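Local coordinates for protein endoglucanase E (Clostridium thermocellum, PDB 2WAO) that probably removes acetyl groups from plant cell-wall polysaccharides through its family 2 esterase domain, whose active site also binds cellulose chains, at residues Phe209-Asn220 with Asn250-Gly261. Sequence-based numbering, arbitrary orientation. Where two conformers were deposited one is given.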
loop_
_atom_site.group_PDB
_atom_site.type_symbol
_atom_site.label_atom_id
_atom_site.label_comp_id
_atom_site.label_asym_id
_atom_site.label_seq_id
_atom_site.Cartn_x
_atom_site.Cartn_y
_atom_site.Cartn_z
ATOM N N PHE A 209 2.576 16.722 -3.378
ATOM C CA PHE A 209 1.449 16.389 -2.479
ATOM C C PHE A 209 0.103 17.053 -2.837
ATOM O O PHE A 209 -0.946 16.640 -2.319
ATOM C CB PHE A 209 1.850 16.627 -1.008
ATOM C CG PHE A 209 2.757 15.553 -0.478
ATOM C CD1 PHE A 209 2.213 14.472 0.173
ATOM C CD2 PHE A 209 4.147 15.628 -0.655
ATOM C CE1 PHE A 209 3.009 13.429 0.655
ATOM C CE2 PHE A 209 4.991 14.581 -0.190
ATOM C CZ PHE A 209 4.419 13.487 0.476
ATOM N N SER A 210 0.105 18.049 -3.721
ATOM C CA SER A 210 -1.192 18.634 -4.102
ATOM C C SER A 210 -1.979 17.708 -5.027
ATOM O O SER A 210 -3.191 17.888 -5.198
ATOM C CB SER A 210 -1.034 20.008 -4.760
ATOM O OG SER A 210 -0.524 19.858 -6.066
ATOM N N LYS A 211 -1.297 16.730 -5.626
ATOM C CA LYS A 211 -1.906 15.895 -6.656
ATOM C C LYS A 211 -2.850 14.865 -6.070
ATOM O O LYS A 211 -3.688 14.296 -6.783
ATOM C CB LYS A 211 -0.826 15.206 -7.499
ATOM C CG LYS A 211 0.093 16.210 -8.226
ATOM C CD LYS A 211 0.969 15.394 -9.192
ATOM C CE LYS A 211 1.905 16.288 -10.019
ATOM N NZ LYS A 211 2.938 15.427 -10.681
ATOM N N TYR A 212 -2.751 14.634 -4.766
ATOM C CA TYR A 212 -3.622 13.611 -4.165
ATOM C C TYR A 212 -3.836 13.984 -2.717
ATOM O O TYR A 212 -2.912 13.854 -1.907
ATOM C CB TYR A 212 -2.966 12.224 -4.279
ATOM C CG TYR A 212 -3.833 11.046 -3.807
ATOM C CD1 TYR A 212 -4.735 10.411 -4.691
ATOM C CD2 TYR A 212 -3.712 10.554 -2.509
ATOM C CE1 TYR A 212 -5.519 9.294 -4.261
ATOM C CE2 TYR A 212 -4.473 9.437 -2.081
ATOM C CZ TYR A 212 -5.399 8.847 -2.953
ATOM O OH TYR A 212 -6.135 7.726 -2.526
ATOM N N VAL A 213 -5.029 14.491 -2.392
ATOM C CA VAL A 213 -5.267 14.935 -1.019
ATOM C C VAL A 213 -6.304 14.010 -0.367
ATOM O O VAL A 213 -7.494 14.158 -0.590
ATOM C CB VAL A 213 -5.691 16.420 -0.970
ATOM C CG1 VAL A 213 -5.976 16.846 0.494
ATOM C CG2 VAL A 213 -4.573 17.285 -1.593
ATOM N N PRO A 214 -5.855 13.042 0.431
ATOM C CA PRO A 214 -6.793 12.033 0.979
ATOM C C PRO A 214 -7.568 12.669 2.163
ATOM O O PRO A 214 -7.035 13.611 2.823
ATOM C CB PRO A 214 -5.831 10.935 1.472
ATOM C CG PRO A 214 -4.636 11.699 1.923
ATOM C CD PRO A 214 -4.471 12.804 0.899
ATOM N N GLN A 215 -8.779 12.157 2.435
ATOM C CA GLN A 215 -9.524 12.540 3.611
ATOM C C GLN A 215 -9.059 11.688 4.792
ATOM O O GLN A 215 -9.353 12.022 5.933
ATOM C CB GLN A 215 -11.042 12.371 3.400
ATOM C CG GLN A 215 -11.598 13.186 2.220
ATOM C CD GLN A 215 -11.595 12.450 0.899
ATOM O OE1 GLN A 215 -11.249 11.299 0.824
ATOM N NE2 GLN A 215 -11.990 13.134 -0.159
ATOM N N VAL A 216 -8.364 10.560 4.505
ATOM C CA VAL A 216 -7.963 9.635 5.570
ATOM C C VAL A 216 -6.509 9.253 5.320
ATOM O O VAL A 216 -6.153 8.937 4.189
ATOM C CB VAL A 216 -8.771 8.309 5.513
ATOM C CG1 VAL A 216 -8.305 7.341 6.618
ATOM C CG2 VAL A 216 -10.247 8.587 5.736
ATOM N N VAL A 217 -5.714 9.230 6.392
ATOM C CA VAL A 217 -4.359 8.688 6.339
ATOM C C VAL A 217 -4.316 7.606 7.434
ATOM O O VAL A 217 -4.759 7.841 8.537
ATOM C CB VAL A 217 -3.288 9.792 6.579
ATOM C CG1 VAL A 217 -1.830 9.208 6.588
ATOM C CG2 VAL A 217 -3.412 10.881 5.504
ATOM N N VAL A 218 -3.739 6.451 7.119
ATOM C CA VAL A 218 -3.558 5.343 8.047
ATOM C C VAL A 218 -2.054 5.101 8.171
ATOM O O VAL A 218 -1.359 4.882 7.161
ATOM C CB VAL A 218 -4.310 4.065 7.531
ATOM C CG1 VAL A 218 -4.097 2.868 8.479
ATOM C CG2 VAL A 218 -5.830 4.338 7.381
ATOM N N ILE A 219 -1.574 5.084 9.407
ATOM C CA ILE A 219 -0.149 4.882 9.634
ATOM C C ILE A 219 -0.011 3.559 10.373
ATOM O O ILE A 219 -0.637 3.363 11.405
ATOM C CB ILE A 219 0.446 6.058 10.459
ATOM C CG1 ILE A 219 0.212 7.415 9.748
ATOM C CG2 ILE A 219 1.959 5.800 10.704
ATOM C CD1 ILE A 219 0.618 8.677 10.579
ATOM N N ASN A 220 0.823 2.664 9.875
ATOM C CA ASN A 220 1.077 1.420 10.621
ATOM C C ASN A 220 2.561 1.199 10.650
ATOM O O ASN A 220 3.114 0.626 9.742
ATOM C CB ASN A 220 0.308 0.198 10.055
ATOM C CG ASN A 220 0.417 -1.032 10.985
ATOM O OD1 ASN A 220 1.424 -1.199 11.714
ATOM N ND2 ASN A 220 -0.616 -1.893 10.976
ATOM N N ASN A 250 0.836 18.472 4.956
ATOM C CA ASN A 250 0.378 18.146 3.573
ATOM C C ASN A 250 -1.146 18.175 3.432
ATOM O O ASN A 250 -1.681 18.614 2.397
ATOM C CB ASN A 250 0.858 16.742 3.177
ATOM C CG ASN A 250 2.374 16.638 2.972
ATOM O OD1 ASN A 250 3.010 17.567 2.513
ATOM N ND2 ASN A 250 2.933 15.444 3.243
ATOM N N TYR A 251 -1.848 17.674 4.463
ATOM C CA TYR A 251 -3.277 17.504 4.375
ATOM C C TYR A 251 -3.935 18.062 5.647
ATOM O O TYR A 251 -4.216 17.322 6.599
ATOM C CB TYR A 251 -3.652 16.010 4.248
ATOM C CG TYR A 251 -2.752 15.175 3.380
ATOM C CD1 TYR A 251 -2.401 15.573 2.071
ATOM C CD2 TYR A 251 -2.268 13.971 3.849
ATOM C CE1 TYR A 251 -1.528 14.751 1.279
ATOM C CE2 TYR A 251 -1.425 13.169 3.074
ATOM C CZ TYR A 251 -1.082 13.551 1.804
ATOM O OH TYR A 251 -0.236 12.711 1.091
ATOM N N PRO A 252 -4.158 19.371 5.693
ATOM C CA PRO A 252 -4.738 20.056 6.884
ATOM C C PRO A 252 -6.041 19.436 7.405
ATOM O O PRO A 252 -6.301 19.499 8.603
ATOM C CB PRO A 252 -5.095 21.463 6.349
ATOM C CG PRO A 252 -4.225 21.663 5.158
ATOM C CD PRO A 252 -3.897 20.300 4.579
ATOM N N ASP A 253 -6.811 18.822 6.511
ATOM C CA ASP A 253 -8.169 18.372 6.794
ATOM C C ASP A 253 -8.291 16.832 6.968
ATOM O O ASP A 253 -9.383 16.330 7.235
ATOM C CB ASP A 253 -9.164 18.884 5.703
ATOM C CG ASP A 253 -9.034 20.421 5.438
ATOM O OD1 ASP A 253 -8.876 21.194 6.405
ATOM O OD2 ASP A 253 -9.035 20.866 4.254
ATOM N N ALA A 254 -7.182 16.081 6.817
ATOM C CA ALA A 254 -7.252 14.622 6.873
ATOM C C ALA A 254 -7.492 14.092 8.275
ATOM O O ALA A 254 -6.995 14.673 9.263
ATOM C CB ALA A 254 -5.969 13.999 6.309
ATOM N N HIS A 255 -8.233 12.981 8.352
ATOM C CA HIS A 255 -8.377 12.181 9.582
ATOM C C HIS A 255 -7.210 11.197 9.617
ATOM O O HIS A 255 -7.022 10.426 8.652
ATOM C CB HIS A 255 -9.689 11.417 9.559
ATOM C CG HIS A 255 -10.907 12.299 9.561
ATOM N ND1 HIS A 255 -11.649 12.512 10.701
ATOM C CD2 HIS A 255 -11.496 13.030 8.583
ATOM C CE1 HIS A 255 -12.661 13.321 10.425
ATOM N NE2 HIS A 255 -12.593 13.653 9.142
ATOM N N ILE A 256 -6.436 11.205 10.708
ATOM C CA ILE A 256 -5.190 10.381 10.743
ATOM C C ILE A 256 -5.386 9.221 11.736
ATOM O O ILE A 256 -5.667 9.461 12.932
ATOM C CB ILE A 256 -3.936 11.224 11.135
ATOM C CG1 ILE A 256 -3.740 12.377 10.114
ATOM C CG2 ILE A 256 -2.641 10.320 11.237
ATOM C CD1 ILE A 256 -2.623 13.399 10.530
ATOM N N PHE A 257 -5.213 7.987 11.255
ATOM C CA PHE A 257 -5.399 6.770 12.102
ATOM C C PHE A 257 -4.052 6.141 12.362
ATOM O O PHE A 257 -3.366 5.733 11.405
ATOM C CB PHE A 257 -6.346 5.787 11.385
ATOM C CG PHE A 257 -7.746 6.281 11.324
ATOM C CD1 PHE A 257 -8.677 5.889 12.307
ATOM C CD2 PHE A 257 -8.160 7.121 10.277
ATOM C CE1 PHE A 257 -9.992 6.350 12.258
ATOM C CE2 PHE A 257 -9.471 7.592 10.233
ATOM C CZ PHE A 257 -10.383 7.212 11.206
ATOM N N CYS A 258 -3.650 6.132 13.633
ATOM C CA CYS A 258 -2.337 5.584 14.064
ATOM C C CYS A 258 -2.517 4.165 14.607
ATOM O O CYS A 258 -3.279 3.957 15.580
ATOM C CB CYS A 258 -1.738 6.478 15.153
ATOM S SG CYS A 258 -1.433 8.142 14.561
ATOM N N CYS A 259 -1.865 3.184 13.992
ATOM C CA CYS A 259 -2.282 1.773 14.215
ATOM C C CYS A 259 -1.148 0.935 14.754
ATOM O O CYS A 259 -0.003 1.116 14.343
ATOM C CB CYS A 259 -2.771 1.120 12.907
ATOM S SG CYS A 259 -4.087 1.997 12.067
ATOM N N VAL A 260 -1.462 0.031 15.680
ATOM C CA VAL A 260 -0.466 -0.906 16.191
ATOM C C VAL A 260 -0.998 -2.340 15.982
ATOM O O VAL A 260 -2.136 -2.611 16.283
ATOM C CB VAL A 260 -0.202 -0.613 17.703
ATOM C CG1 VAL A 260 0.643 -1.674 18.303
ATOM C CG2 VAL A 260 0.530 0.757 17.851
ATOM N N GLY A 261 -0.161 -3.238 15.476
ATOM C CA GLY A 261 -0.480 -4.669 15.394
ATOM C C GLY A 261 -0.496 -5.038 13.923
ATOM O O GLY A 261 -0.504 -4.157 13.075
HETATM O O HOH W 1 -0.546 12.598 -1.818
HETATM O O HOH W 2 1.984 -2.358 14.060
#
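His255 N gives a hydrogen bond to Gln215 O (2.8 Å), and from there the two parallel strands zip together: Val217 N to His255 O, Phe257 N to Val217 O, Ile219 N to Phe257 O, and a more bent Cys259 N to Ile219 O. Past the last rung, Asn220 swings CG anti to its backbone N (chi1 -171°), which lets ND2 reach Gly261 O at 3.1 Å; that oxygen lies close to the amide plane of Asn220, and ND2 approaches almost straight along the carbonyl bond. Water 2 bridges OD1 to Gly261 N. At the other end, water 1 donates to both Tyr212 O and Tyr251 OH, and that hydroxyl also bonds Glu126. The Tyr251 ring is sandwiched: Pro214 CD sits 3.4 Å from its centroid in a CH-pi contact, Asn250 CB lies over the rim of the opposite face, and Val217 CG2 touches CD2. The Asn250 amide stacks on Phe209, planes 11° apart. Along the strands, Val217, Ile219 and Ile256 face helix 233-250, the crossover helix of this right-handed beta-alpha-beta unit, while Val216 CG1 meets Phe257 CD2 on the helix 313-331 side. Backbone bonds thus set the register in the SGNH-type core, apolar side chains bury it on both faces, and the Asn220 amide with its water ties the strand end to Gly261, toward the bound glycan.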